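Local structure of citrate lyase, subunit 1 (Methanosaeta concilii, 6HXI) at residues A287-D292 with H408-V413; H316-I321 with K353-A358; D323-S328 with N332-L337. The protein probably forms, with its partner subunit, the enzyme that uses ATP and coenzyme A to cleave citrate into acetyl-CoA and oxaloacetate. All blocks are in the same frame, centred on the assembly; numbering follows the deposited sequence.

Interaction 1 of 3, residues A287-D292 with H408-V413; sequences ADTICD and HMTRIV
Thr289 OG1 lies beside its backbone nitrogen (chi1 -47°), which leaves CG2 anti to that nitrogen; in Thr410 the hydroxyl itself is anti to N (chi1 -171°). These torsions turn the two hydroxyls toward each other, and the side chains meet tip to tip. Thr410 OG1 donates a hydrogen bond to Thr289 OG1 at 3.0 Å. The accepting hydroxyl is also bonded to the carbonyl oxygen of Ile285, one turn earlier, so two hydrogen bonds in series connect Thr410 to the backbone of helix 280-292. Beside this polar link, Thr289 CG2 lies 3.8 Å from Val413 CG1. The same valine methyl reaches Ile290 CG1 at 3.7 Å, the two side chains crossing at about a right angle, and one branch of Val413 thus rests against two consecutive residues of the helix. The contact joins helix 280-292 to the turn entering helix 412-417 in the citrate-binding region; in that turn Val413 N is bonded to Thr410 O. Another side of helix 280-292 meets the chain of the succinyl-CoA ligase-like alpha subunit, where the carboxylate of Asp288 accepts from Gly261 N and Cys263 N of that alpha-subunit chain. All four touching residues are buried. Thr289 OG1 accepts from Thr410 and donates to Ile285 O, using both its roles; this gives the otherwise apolar contact one directional polar tie.

Interaction 2 of 3, residues H316-I321 with K353-A358; sequences HYTCTI and KGVVMA
Thr318, which meets Val355 and Ala358 across the contact, sits within a helical turn whose notable flat group is the peptide carbonyl of His316. Thr320 N and Thr320 OG1 come to His316 O from opposite faces of its plane. The hydroxyl bond measures 2.6 Å between Thr320 OG1 and His316 O, with the donor tilted 24° from that plane, and the oxygen is gripped by two donors of one residue. The interface itself is made by small side chains. Thr318 points its CB bond toward the other helix and divides its branches: CG2 lies 3.6 Å from Ala358 CB, and OG1 touches Val355 CG2 at 3.4 Å. The torsion (chi1 -50°) lays OG1 beside its own backbone nitrogen, where it bonds to the carbonyl oxygen of Thr314; the hydroxyl is thereby satisfied within its own helix, and its contact with the valine methyl is then probably plain van der Waals packing. Thr318 and Val355 cross at about a right angle. One residue on, Cys319 SG rests 3.7 Å from Ala358 CB, so the alanine methyl is touched by both neighbours. With nothing bulky between them, the segment axes approach to 8.2 Å at a crossing angle of -40°, the two helices running broadly in the same direction. Met276 touches both Thr318 and Val355. Helix 246-256 covers His316 and Thr320, and helix 382-396 covers Val356, so the pair stands in a row of helices; strand 334-338 lies between its two members in sequence, and helix 348-361 is followed by the short helix 363-368 and then strand 371-376. Strands 334-338 and 371-376 are parallel neighbours in the sheet, so helix 348-361 lies in the beta-alpha-beta crossover between them.

Interaction 3 of 3, residues D323-S328 with N332-L337; sequences DLMTRS and NGKVLL
Lys334 begins its course against Met325, its CB lying 3.9 Å from Met325 CE. Beyond CG the lysine chain is fully extended, and CD passes the carbonyl of Met325 at 3.5 Å from its oxygen. CE then approaches the carbonyl oxygens of both Met325 and Ser328, and the tip binds both: NZ donates to Ser328 O at 2.8 Å and to Met325 O at 3.2 Å. Neither bond follows a lone pair, since the amine stands 41° out of the Ser328 carbonyl plane and 49° out of that of Met325. Met325 reaches the opposite way, its thioether chain stretched out so that CE lies 3.4 Å from Val335 O and 3.8 Å from Leu336 CB. This is the alpha-to-beta link of an alpha/beta domain: the chain leaves helix 311-325 and turns, and strand 334-338 enters a parallel sheet beside strands 273-275 and 371-376. The positive amine would probably be stabilised by the carbonyl oxygens gathered where the helix gives way to the loop. A leucine in place of Lys334 is likely to leave the carbonyls of Met325 and Ser328 without their shared donor and the turn after the helix less firmly tied to the strand. Ser328 has a second tether, its OG bonding to Glu270. In the loop after the helix, Arg327 NH2 forms a salt bridge with Asp323 OD2 and another with Glu247; Leu324 CD2 lies over one face of the Arg327 guanidinium.

Overall arrangement
All three contacts belong to the citrate-binding family region and gather around its parallel sheet. Along the chain they are nested: interaction 3 lies inside the loop closed by interaction 2, which lies inside that of interaction 1. Interactions 2 and 3 share helix 311-325, have centres 14 Å apart and touch where Ile321 packs on Leu336. Interaction 1 is 18 Å from interaction 3 between centres and meets it through Leu337, which packs on Ile290, Ile412 and Val413; it does not touch interaction 2, 22 Å away. Strand 334-338 thus presents alternate residues to helices on its two faces, joining both helical layers into one alpha/beta/alpha domain.

Interaction 1 of 3, residues A287-D292 with H408-V413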
ATOM      1  N   ALA C 287     -57.876 -13.088  28.204  1.00 50.72           N
ATOM      2  CA  ALA C 287     -58.860 -14.148  27.955  1.00 52.05           C
ATOM      3  C   ALA C 287     -59.813 -14.283  29.163  1.00 56.44           C
ATOM      4  O   ALA C 287     -61.015 -14.417  28.966  1.00 57.67           O
ATOM      5  CB  ALA C 287     -58.155 -15.471  27.685  1.00 51.65           C
ATOM      6  N   ASP C 288     -59.274 -14.193  30.409  1.00 52.85           N
ATOM      7  CA  ASP C 288     -60.054 -14.246  31.652  1.00 53.41           C
ATOM      8  C   ASP C 288     -61.096 -13.132  31.667  1.00 58.91           C
ATOM      9  O   ASP C 288     -62.259 -13.403  31.961  1.00 58.77           O
ATOM     10  CB  ASP C 288     -59.157 -14.147  32.908  1.00 54.39           C
ATOM     11  CG  ASP C 288     -58.230 -15.340  33.186  1.00 65.90           C
ATOM     12  OD1 ASP C 288     -58.276 -16.327  32.415  1.00 66.02           O
ATOM     13  OD2 ASP C 288     -57.442 -15.273  34.167  1.00 69.27           O
ATOM     14  N   THR C 289     -60.682 -11.892  31.313  1.00 54.89           N
ATOM     15  CA  THR C 289     -61.549 -10.702  31.279  1.00 54.54           C
ATOM     16  C   THR C 289     -62.645 -10.838  30.225  1.00 58.47           C
ATOM     17  O   THR C 289     -63.785 -10.514  30.523  1.00 59.82           O
ATOM     18  CB  THR C 289     -60.712  -9.415  31.128  1.00 52.86           C
ATOM     19  OG1 THR C 289     -59.631  -9.453  32.059  1.00 52.05           O
ATOM     20  CG2 THR C 289     -61.521  -8.157  31.366  1.00 45.43           C
ATOM     21  N   ILE C 290     -62.313 -11.329  29.010  1.00 54.71           N
ATOM     22  CA  ILE C 290     -63.303 -11.530  27.932  1.00 55.93           C
ATOM     23  C   ILE C 290     -64.380 -12.543  28.382  1.00 63.09           C
ATOM     24  O   ILE C 290     -65.556 -12.265  28.198  1.00 64.70           O
ATOM     25  CB  ILE C 290     -62.646 -11.896  26.560  1.00 56.58           C
ATOM     26  CG1 ILE C 290     -61.618 -10.827  26.111  1.00 54.43           C
ATOM     27  CG2 ILE C 290     -63.715 -12.110  25.474  1.00 57.70           C
ATOM     28  CD1 ILE C 290     -60.526 -11.324  25.101  1.00 52.56           C
ATOM     29  N   CYS C 291     -63.970 -13.682  29.007  1.00 62.17           N
ATOM     30  CA  CYS C 291     -64.865 -14.710  29.569  1.00 65.03           C
ATOM     31  C   CYS C 291     -65.680 -14.151  30.724  1.00 70.41           C
ATOM     32  O   CYS C 291     -66.865 -14.487  30.854  1.00 71.64           O
ATOM     33  CB  CYS C 291     -64.083 -15.939  30.009  1.00 65.75           C
ATOM     34  SG  CYS C 291     -63.291 -16.838  28.655  1.00 69.06           S
ATOM     35  N   ASP C 292     -65.043 -13.313  31.578  1.00 66.45           N
ATOM     36  CA  ASP C 292     -65.699 -12.660  32.719  1.00 68.36           C
ATOM     37  C   ASP C 292     -66.794 -11.697  32.281  1.00 72.46           C
ATOM     38  O   ASP C 292     -67.744 -11.519  33.033  1.00 73.95           O
ATOM     39  CB  ASP C 292     -64.701 -11.969  33.668  1.00 69.40           C
ATOM     40  CG  ASP C 292     -64.132 -12.875  34.749  1.00 85.47           C
ATOM     41  OD1 ASP C 292     -64.936 -13.453  35.535  1.00 88.37           O
ATOM     42  OD2 ASP C 292     -62.886 -12.958  34.854  1.00 88.48           O
ATOM     43  N   HIS C 408     -55.147   1.027  32.715  1.00 66.65           N
ATOM     44  CA  HIS C 408     -55.086  -0.285  33.352  1.00 66.43           C
ATOM     45  C   HIS C 408     -55.008  -1.351  32.241  1.00 63.18           C
ATOM     46  O   HIS C 408     -55.706  -1.241  31.234  1.00 61.99           O
ATOM     47  CB  HIS C 408     -56.297  -0.464  34.292  1.00 70.78           C
ATOM     48  CG  HIS C 408     -56.504  -1.854  34.800  1.00 76.10           C
ATOM     49  ND1 HIS C 408     -55.453  -2.608  35.306  1.00 78.09           N
ATOM     50  CD2 HIS C 408     -57.642  -2.582  34.878  1.00 80.53           C
ATOM     51  CE1 HIS C 408     -55.979  -3.775  35.651  1.00 78.50           C
ATOM     52  NE2 HIS C 408     -57.299  -3.799  35.431  1.00 80.28           N
ATOM     53  N   MET C 409     -54.112  -2.322  32.393  1.00 57.51           N
ATOM     54  CA  MET C 409     -53.820  -3.352  31.376  1.00 56.63           C
ATOM     55  C   MET C 409     -55.037  -3.871  30.592  1.00 63.59           C
ATOM     56  O   MET C 409     -55.051  -3.806  29.361  1.00 62.82           O
ATOM     57  CB  MET C 409     -53.036  -4.535  31.965  1.00 57.17           C
ATOM     58  CG  MET C 409     -52.460  -5.453  30.898  1.00 58.76           C
ATOM     59  SD  MET C 409     -51.611  -6.892  31.566  1.00 60.79           S
ATOM     60  CE  MET C 409     -52.978  -7.967  31.904  1.00 57.89           C
ATOM     61  N   THR C 410     -56.057  -4.337  31.303  1.00 63.37           N
ATOM     62  CA  THR C 410     -57.215  -4.967  30.684  1.00 64.72           C
ATOM     63  C   THR C 410     -58.415  -4.014  30.457  1.00 68.08           C
ATOM     64  O   THR C 410     -59.509  -4.498  30.144  1.00 68.53           O
ATOM     65  CB  THR C 410     -57.575  -6.225  31.493  1.00 81.28           C
ATOM     66  OG1 THR C 410     -58.558  -6.965  30.781  1.00 89.42           O
ATOM     67  CG2 THR C 410     -58.042  -5.920  32.913  1.00 81.86           C
ATOM     68  N   ARG C 411     -58.193  -2.678  30.546  1.00 62.76           N
ATOM     69  CA  ARG C 411     -59.250  -1.686  30.360  1.00 64.15           C
ATOM     70  C   ARG C 411     -59.770  -1.605  28.911  1.00 66.75           C
ATOM     71  O   ARG C 411     -60.911  -1.186  28.704  1.00 67.23           O
ATOM     72  CB  ARG C 411     -58.820  -0.307  30.881  1.00 66.10           C
ATOM     73  CG  ARG C 411     -59.956   0.501  31.510  1.00 82.90           C
ATOM     74  CD  ARG C 411     -59.567   1.955  31.744  1.00105.55           C
ATOM     75  NE  ARG C 411     -58.571   2.119  32.813  1.00119.83           N
ATOM     76  CZ  ARG C 411     -57.851   3.222  33.013  1.00130.86           C
ATOM     77  NH1 ARG C 411     -57.996   4.272  32.214  1.00122.47           N
ATOM     78  NH2 ARG C 411     -56.978   3.279  34.011  1.00106.34           N
ATOM     79  N   ILE C 412     -58.951  -2.030  27.914  1.00 60.18           N
ATOM     80  CA  ILE C 412     -59.355  -2.017  26.498  1.00 59.19           C
ATOM     81  C   ILE C 412     -60.401  -3.109  26.187  1.00 64.93           C
ATOM     82  O   ILE C 412     -61.079  -3.022  25.163  1.00 64.83           O
ATOM     83  CB  ILE C 412     -58.171  -2.033  25.491  1.00 59.37           C
ATOM     84  CG1 ILE C 412     -57.217  -3.249  25.704  1.00 57.41           C
ATOM     85  CG2 ILE C 412     -57.419  -0.693  25.508  1.00 57.42           C
ATOM     86  CD1 ILE C 412     -56.609  -3.796  24.411  1.00 52.27           C
ATOM     87  N   VAL C 413     -60.534  -4.122  27.073  1.00 62.49           N
ATOM     88  CA  VAL C 413     -61.510  -5.204  26.912  1.00 63.85           C
ATOM     89  C   VAL C 413     -62.948  -4.666  27.110  1.00 69.13           C
ATOM     90  O   VAL C 413     -63.710  -4.739  26.143  1.00 68.97           O
ATOM     91  CB  VAL C 413     -61.192  -6.472  27.755  1.00 67.39           C
ATOM     92  CG1 VAL C 413     -62.313  -7.505  27.660  1.00 68.57           C
ATOM     93  CG2 VAL C 413     -59.868  -7.083  27.323  1.00 65.40           C
TER

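Interaction 2 of 3, residues H316-I321 with K353-A358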
ATOM      1  N   HIS C 316     -45.351 -11.345  10.032  1.00 54.73           N
ATOM      2  CA  HIS C 316     -45.958 -12.607   9.580  1.00 55.24           C
ATOM      3  C   HIS C 316     -47.069 -13.091  10.487  1.00 59.29           C
ATOM      4  O   HIS C 316     -48.069 -13.597   9.992  1.00 60.84           O
ATOM      5  CB  HIS C 316     -44.907 -13.696   9.361  1.00 55.31           C
ATOM      6  CG  HIS C 316     -44.021 -13.416   8.191  1.00 59.41           C
ATOM      7  ND1 HIS C 316     -42.645 -13.297   8.338  1.00 60.76           N
ATOM      8  CD2 HIS C 316     -44.343 -13.201   6.895  1.00 62.93           C
ATOM      9  CE1 HIS C 316     -42.176 -13.030   7.128  1.00 61.10           C
ATOM     10  NE2 HIS C 316     -43.158 -12.963   6.228  1.00 63.03           N
ATOM     11  N   TYR C 317     -46.909 -12.896  11.809  1.00 54.14           N
ATOM     12  CA  TYR C 317     -47.887 -13.229  12.830  1.00 53.14           C
ATOM     13  C   TYR C 317     -49.145 -12.370  12.653  1.00 56.84           C
ATOM     14  O   TYR C 317     -50.249 -12.913  12.655  1.00 58.12           O
ATOM     15  CB  TYR C 317     -47.277 -13.007  14.219  1.00 53.78           C
ATOM     16  CG  TYR C 317     -48.132 -13.507  15.362  1.00 56.64           C
ATOM     17  CD1 TYR C 317     -48.031 -14.823  15.814  1.00 58.36           C
ATOM     18  CD2 TYR C 317     -49.019 -12.659  16.016  1.00 58.14           C
ATOM     19  CE1 TYR C 317     -48.805 -15.282  16.880  1.00 60.18           C
ATOM     20  CE2 TYR C 317     -49.788 -13.105  17.089  1.00 59.66           C
ATOM     21  CZ  TYR C 317     -49.693 -14.421  17.508  1.00 68.02           C
ATOM     22  OH  TYR C 317     -50.467 -14.856  18.556  1.00 70.17           O
ATOM     23  N   THR C 318     -48.975 -11.037  12.521  1.00 52.70           N
ATOM     24  CA  THR C 318     -50.067 -10.073  12.357  1.00 54.04           C
ATOM     25  C   THR C 318     -50.804 -10.331  11.046  1.00 61.38           C
ATOM     26  O   THR C 318     -52.028 -10.215  11.018  1.00 62.83           O
ATOM     27  CB  THR C 318     -49.569  -8.605  12.505  1.00 58.60           C
ATOM     28  OG1 THR C 318     -48.792  -8.465  13.694  1.00 51.29           O
ATOM     29  CG2 THR C 318     -50.716  -7.587  12.552  1.00 58.84           C
ATOM     30  N   CYS C 319     -50.065 -10.703   9.977  1.00 58.36           N
ATOM     31  CA  CYS C 319     -50.621 -11.034   8.656  1.00 60.93           C
ATOM     32  C   CYS C 319     -51.533 -12.250   8.766  1.00 66.75           C
ATOM     33  O   CYS C 319     -52.585 -12.277   8.130  1.00 68.34           O
ATOM     34  CB  CYS C 319     -49.507 -11.281   7.640  1.00 61.83           C
ATOM     35  SG  CYS C 319     -48.808  -9.774   6.915  1.00 66.34           S
ATOM     36  N   THR C 320     -51.126 -13.247   9.586  1.00 62.50           N
ATOM     37  CA  THR C 320     -51.882 -14.479   9.834  1.00 62.54           C
ATOM     38  C   THR C 320     -53.209 -14.182  10.542  1.00 65.36           C
ATOM     39  O   THR C 320     -54.245 -14.675  10.095  1.00 65.70           O
ATOM     40  CB  THR C 320     -51.028 -15.501  10.600  1.00 63.54           C
ATOM     41  OG1 THR C 320     -49.771 -15.625   9.956  1.00 58.79           O
ATOM     42  CG2 THR C 320     -51.683 -16.871  10.680  1.00 62.74           C
ATOM     43  N   ILE C 321     -53.166 -13.389  11.642  1.00 60.98           N
ATOM     44  CA  ILE C 321     -54.350 -12.995  12.420  1.00 61.42           C
ATOM     45  C   ILE C 321     -55.304 -12.196  11.535  1.00 66.80           C
ATOM     46  O   ILE C 321     -56.492 -12.527  11.486  1.00 67.54           O
ATOM     47  CB  ILE C 321     -53.984 -12.263  13.752  1.00 63.41           C
ATOM     48  CG1 ILE C 321     -53.375 -13.265  14.772  1.00 62.50           C
ATOM     49  CG2 ILE C 321     -55.210 -11.508  14.348  1.00 64.44           C
ATOM     50  CD1 ILE C 321     -52.840 -12.669  16.030  1.00 67.53           C
ATOM     51  N   LYS C 353     -43.766  -2.075  14.620  1.00 44.03           N
ATOM     52  CA  LYS C 353     -43.427  -1.762  13.230  1.00 45.70           C
ATOM     53  C   LYS C 353     -43.934  -2.890  12.321  1.00 51.37           C
ATOM     54  O   LYS C 353     -44.445  -2.599  11.247  1.00 54.01           O
ATOM     55  CB  LYS C 353     -41.916  -1.535  13.030  1.00 47.75           C
ATOM     56  CG  LYS C 353     -41.535  -1.253  11.581  1.00 58.04           C
ATOM     57  CD  LYS C 353     -40.232  -0.511  11.440  1.00 77.00           C
ATOM     58  CE  LYS C 353     -40.148   0.196  10.105  1.00 91.87           C
ATOM     59  NZ  LYS C 353     -39.718  -0.707   9.008  1.00103.66           N
ATOM     60  N   GLY C 354     -43.816  -4.147  12.787  1.00 47.02           N
ATOM     61  CA  GLY C 354     -44.305  -5.342  12.096  1.00 46.96           C
ATOM     62  C   GLY C 354     -45.828  -5.378  12.027  1.00 48.93           C
ATOM     63  O   GLY C 354     -46.403  -5.697  10.980  1.00 46.14           O
ATOM     64  N   VAL C 355     -46.485  -5.013  13.149  1.00 45.59           N
ATOM     65  CA  VAL C 355     -47.950  -4.928  13.303  1.00 46.24           C
ATOM     66  C   VAL C 355     -48.502  -3.837  12.352  1.00 55.81           C
ATOM     67  O   VAL C 355     -49.470  -4.090  11.637  1.00 58.06           O
ATOM     68  CB  VAL C 355     -48.360  -4.685  14.790  1.00 47.52           C
ATOM     69  CG1 VAL C 355     -49.864  -4.421  14.926  1.00 48.10           C
ATOM     70  CG2 VAL C 355     -47.916  -5.838  15.696  1.00 45.32           C
ATOM     71  N   VAL C 356     -47.880  -2.641  12.344  1.00 54.93           N
ATOM     72  CA  VAL C 356     -48.261  -1.514  11.479  1.00 57.07           C
ATOM     73  C   VAL C 356     -48.146  -1.917  10.001  1.00 62.93           C
ATOM     74  O   VAL C 356     -49.086  -1.676   9.255  1.00 64.25           O
ATOM     75  CB  VAL C 356     -47.506  -0.189  11.837  1.00 60.87           C
ATOM     76  CG1 VAL C 356     -47.631   0.867  10.736  1.00 62.33           C
ATOM     77  CG2 VAL C 356     -48.001   0.379  13.167  1.00 60.15           C
ATOM     78  N   MET C 357     -47.034  -2.580   9.602  1.00 60.62           N
ATOM     79  CA  MET C 357     -46.798  -3.054   8.224  1.00 62.59           C
ATOM     80  C   MET C 357     -47.886  -4.006   7.709  1.00 66.70           C
ATOM     81  O   MET C 357     -48.306  -3.891   6.551  1.00 65.83           O
ATOM     82  CB  MET C 357     -45.423  -3.706   8.097  1.00 64.69           C
ATOM     83  CG  MET C 357     -44.311  -2.701   8.012  1.00 69.62           C
ATOM     84  SD  MET C 357     -42.680  -3.450   8.038  1.00 74.20           S
ATOM     85  CE  MET C 357     -41.863  -2.360   6.826  1.00 72.74           C
ATOM     86  N   ALA C 358     -48.348  -4.931   8.582  1.00 63.04           N
ATOM     87  CA  ALA C 358     -49.408  -5.872   8.239  1.00 63.94           C
ATOM     88  C   ALA C 358     -50.746  -5.148   8.117  1.00 67.85           C
ATOM     89  O   ALA C 358     -51.444  -5.373   7.128  1.00 68.79           O
ATOM     90  CB  ALA C 358     -49.492  -6.978   9.265  1.00 63.45           C
TER

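Interaction 3 of 3, residues D323-S328 with N332-L337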
ATOM      1  N   ASP C 323     -55.485 -12.130   8.205  1.00 62.37           N
ATOM      2  CA  ASP C 323     -56.008 -13.023   7.168  1.00 63.63           C
ATOM      3  C   ASP C 323     -57.269 -13.723   7.638  1.00 67.42           C
ATOM      4  O   ASP C 323     -58.307 -13.571   7.005  1.00 69.08           O
ATOM      5  CB  ASP C 323     -54.953 -14.065   6.725  1.00 64.69           C
ATOM      6  CG  ASP C 323     -55.427 -15.029   5.647  1.00 78.13           C
ATOM      7  OD1 ASP C 323     -56.273 -14.625   4.814  1.00 82.03           O
ATOM      8  OD2 ASP C 323     -54.950 -16.180   5.630  1.00 84.25           O
ATOM      9  N   LEU C 324     -57.177 -14.454   8.764  1.00 62.82           N
ATOM     10  CA  LEU C 324     -58.254 -15.231   9.386  1.00 63.21           C
ATOM     11  C   LEU C 324     -59.473 -14.395   9.795  1.00 69.74           C
ATOM     12  O   LEU C 324     -60.597 -14.894   9.762  1.00 71.13           O
ATOM     13  CB  LEU C 324     -57.710 -15.988  10.603  1.00 61.09           C
ATOM     14  CG  LEU C 324     -56.751 -17.143  10.328  1.00 63.51           C
ATOM     15  CD1 LEU C 324     -55.844 -17.381  11.531  1.00 61.15           C
ATOM     16  CD2 LEU C 324     -57.509 -18.408   9.960  1.00 65.16           C
ATOM     17  N   MET C 325     -59.234 -13.138  10.189  1.00 66.31           N
ATOM     18  CA  MET C 325     -60.206 -12.140  10.631  1.00 67.08           C
ATOM     19  C   MET C 325     -60.985 -11.480   9.460  1.00 72.45           C
ATOM     20  O   MET C 325     -62.044 -10.892   9.689  1.00 73.24           O
ATOM     21  CB  MET C 325     -59.428 -11.056  11.381  1.00 67.86           C
ATOM     22  CG  MET C 325     -60.234 -10.285  12.363  1.00 72.11           C
ATOM     23  SD  MET C 325     -59.177  -9.211  13.361  1.00 73.98           S
ATOM     24  CE  MET C 325     -60.434  -8.436  14.360  1.00 71.68           C
ATOM     25  N   THR C 326     -60.442 -11.541   8.232  1.00 68.99           N
ATOM     26  CA  THR C 326     -61.001 -10.874   7.049  1.00 71.01           C
ATOM     27  C   THR C 326     -61.623 -11.844   6.017  1.00 80.02           C
ATOM     28  O   THR C 326     -61.993 -11.425   4.912  1.00 81.84           O
ATOM     29  CB  THR C 326     -59.944  -9.964   6.417  1.00 74.84           C
ATOM     30  OG1 THR C 326     -58.818 -10.746   6.017  1.00 74.56           O
ATOM     31  CG2 THR C 326     -59.514  -8.814   7.342  1.00 69.25           C
ATOM     32  N   ARG C 327     -61.759 -13.126   6.390  1.00 77.32           N
ATOM     33  CA  ARG C 327     -62.352 -14.147   5.541  1.00 79.30           C
ATOM     34  C   ARG C 327     -63.874 -13.985   5.509  1.00 88.37           C
ATOM     35  O   ARG C 327     -64.456 -13.902   4.427  1.00 90.06           O
ATOM     36  CB  ARG C 327     -61.933 -15.544   6.014  1.00 76.85           C
ATOM     37  CG  ARG C 327     -60.480 -15.843   5.668  1.00 81.66           C
ATOM     38  CD  ARG C 327     -59.918 -17.030   6.416  1.00 79.69           C
ATOM     39  NE  ARG C 327     -58.502 -17.221   6.099  1.00 72.35           N
ATOM     40  CZ  ARG C 327     -57.860 -18.384   6.164  1.00 84.35           C
ATOM     41  NH1 ARG C 327     -58.503 -19.489   6.524  1.00 58.86           N
ATOM     42  NH2 ARG C 327     -56.571 -18.452   5.856  1.00 81.23           N
ATOM     43  N   SER C 328     -64.499 -13.868   6.695  1.00 86.60           N
ATOM     44  CA  SER C 328     -65.941 -13.700   6.867  1.00 89.33           C
ATOM     45  C   SER C 328     -66.304 -12.264   7.256  1.00 95.23           C
ATOM     46  O   SER C 328     -65.580 -11.625   8.021  1.00 92.95           O
ATOM     47  CB  SER C 328     -66.449 -14.662   7.934  1.00 93.28           C
ATOM     48  OG  SER C 328     -67.866 -14.683   8.018  1.00106.18           O
ATOM     49  N   ASN C 332     -72.060  -6.026  13.406  1.00 99.46           N
ATOM     50  CA  ASN C 332     -71.541  -5.517  14.702  1.00 95.83           C
ATOM     51  C   ASN C 332     -70.019  -5.293  14.531  1.00 92.28           C
ATOM     52  O   ASN C 332     -69.362  -4.758  15.427  1.00 90.38           O
ATOM     53  CB  ASN C 332     -71.787  -6.449  15.935  1.00 96.14           C
ATOM     54  CG  ASN C 332     -73.123  -7.150  16.099  1.00119.97           C
ATOM     55  OD1 ASN C 332     -73.205  -8.177  16.788  1.00110.98           O
ATOM     56  ND2 ASN C 332     -74.197  -6.625  15.509  1.00115.43           N
ATOM     57  N   GLY C 333     -69.496  -5.706  13.372  1.00 84.71           N
ATOM     58  CA  GLY C 333     -68.085  -5.645  13.023  1.00 80.41           C
ATOM     59  C   GLY C 333     -67.299  -6.722  13.734  1.00 78.96           C
ATOM     60  O   GLY C 333     -67.854  -7.744  14.147  1.00 78.69           O
ATOM     61  N   LYS C 334     -65.996  -6.488  13.877  1.00 71.47           N
ATOM     62  CA  LYS C 334     -65.054  -7.359  14.577  1.00 67.84           C
ATOM     63  C   LYS C 334     -64.100  -6.480  15.371  1.00 68.35           C
ATOM     64  O   LYS C 334     -63.836  -5.353  14.964  1.00 67.71           O
ATOM     65  CB  LYS C 334     -64.291  -8.269  13.602  1.00 68.79           C
ATOM     66  CG  LYS C 334     -65.087  -9.501  13.216  1.00 76.76           C
ATOM     67  CD  LYS C 334     -64.429 -10.319  12.135  1.00 77.87           C
ATOM     68  CE  LYS C 334     -65.277 -11.532  11.837  1.00 77.71           C
ATOM     69  NZ  LYS C 334     -64.796 -12.268  10.645  1.00 80.61           N
ATOM     70  N   VAL C 335     -63.607  -6.967  16.509  1.00 63.44           N
ATOM     71  CA  VAL C 335     -62.669  -6.210  17.345  1.00 62.06           C
ATOM     72  C   VAL C 335     -61.278  -6.880  17.419  1.00 64.53           C
ATOM     73  O   VAL C 335     -61.189  -8.095  17.623  1.00 63.55           O
ATOM     74  CB  VAL C 335     -63.282  -5.932  18.743  1.00 66.74           C
ATOM     75  CG1 VAL C 335     -62.257  -5.336  19.683  1.00 65.24           C
ATOM     76  CG2 VAL C 335     -64.498  -5.014  18.646  1.00 68.49           C
ATOM     77  N   LEU C 336     -60.194  -6.075  17.224  1.00 61.15           N
ATOM     78  CA  LEU C 336     -58.787  -6.498  17.340  1.00 58.24           C
ATOM     79  C   LEU C 336     -58.152  -5.859  18.586  1.00 58.77           C
ATOM     80  O   LEU C 336     -57.978  -4.642  18.632  1.00 56.43           O
ATOM     81  CB  LEU C 336     -57.943  -6.203  16.075  1.00 57.41           C
ATOM     82  CG  LEU C 336     -56.426  -6.603  16.109  1.00 59.39           C
ATOM     83  CD1 LEU C 336     -56.197  -8.105  16.483  1.00 58.68           C
ATOM     84  CD2 LEU C 336     -55.734  -6.272  14.792  1.00 58.28           C
ATOM     85  N   LEU C 337     -57.807  -6.703  19.585  1.00 53.94           N
ATOM     86  CA  LEU C 337     -57.205  -6.257  20.840  1.00 52.16           C
ATOM     87  C   LEU C 337     -55.710  -6.525  20.867  1.00 53.86           C
ATOM     88  O   LEU C 337     -55.280  -7.662  21.057  1.00 52.91           O
ATOM     89  CB  LEU C 337     -57.918  -6.889  22.054  1.00 52.15           C
ATOM     90  CG  LEU C 337     -59.438  -6.667  22.151  1.00 57.32           C
ATOM     91  CD1 LEU C 337     -60.050  -7.602  23.160  1.00 57.30           C
ATOM     92  CD2 LEU C 337     -59.769  -5.234  22.527  1.00 60.32           C
TER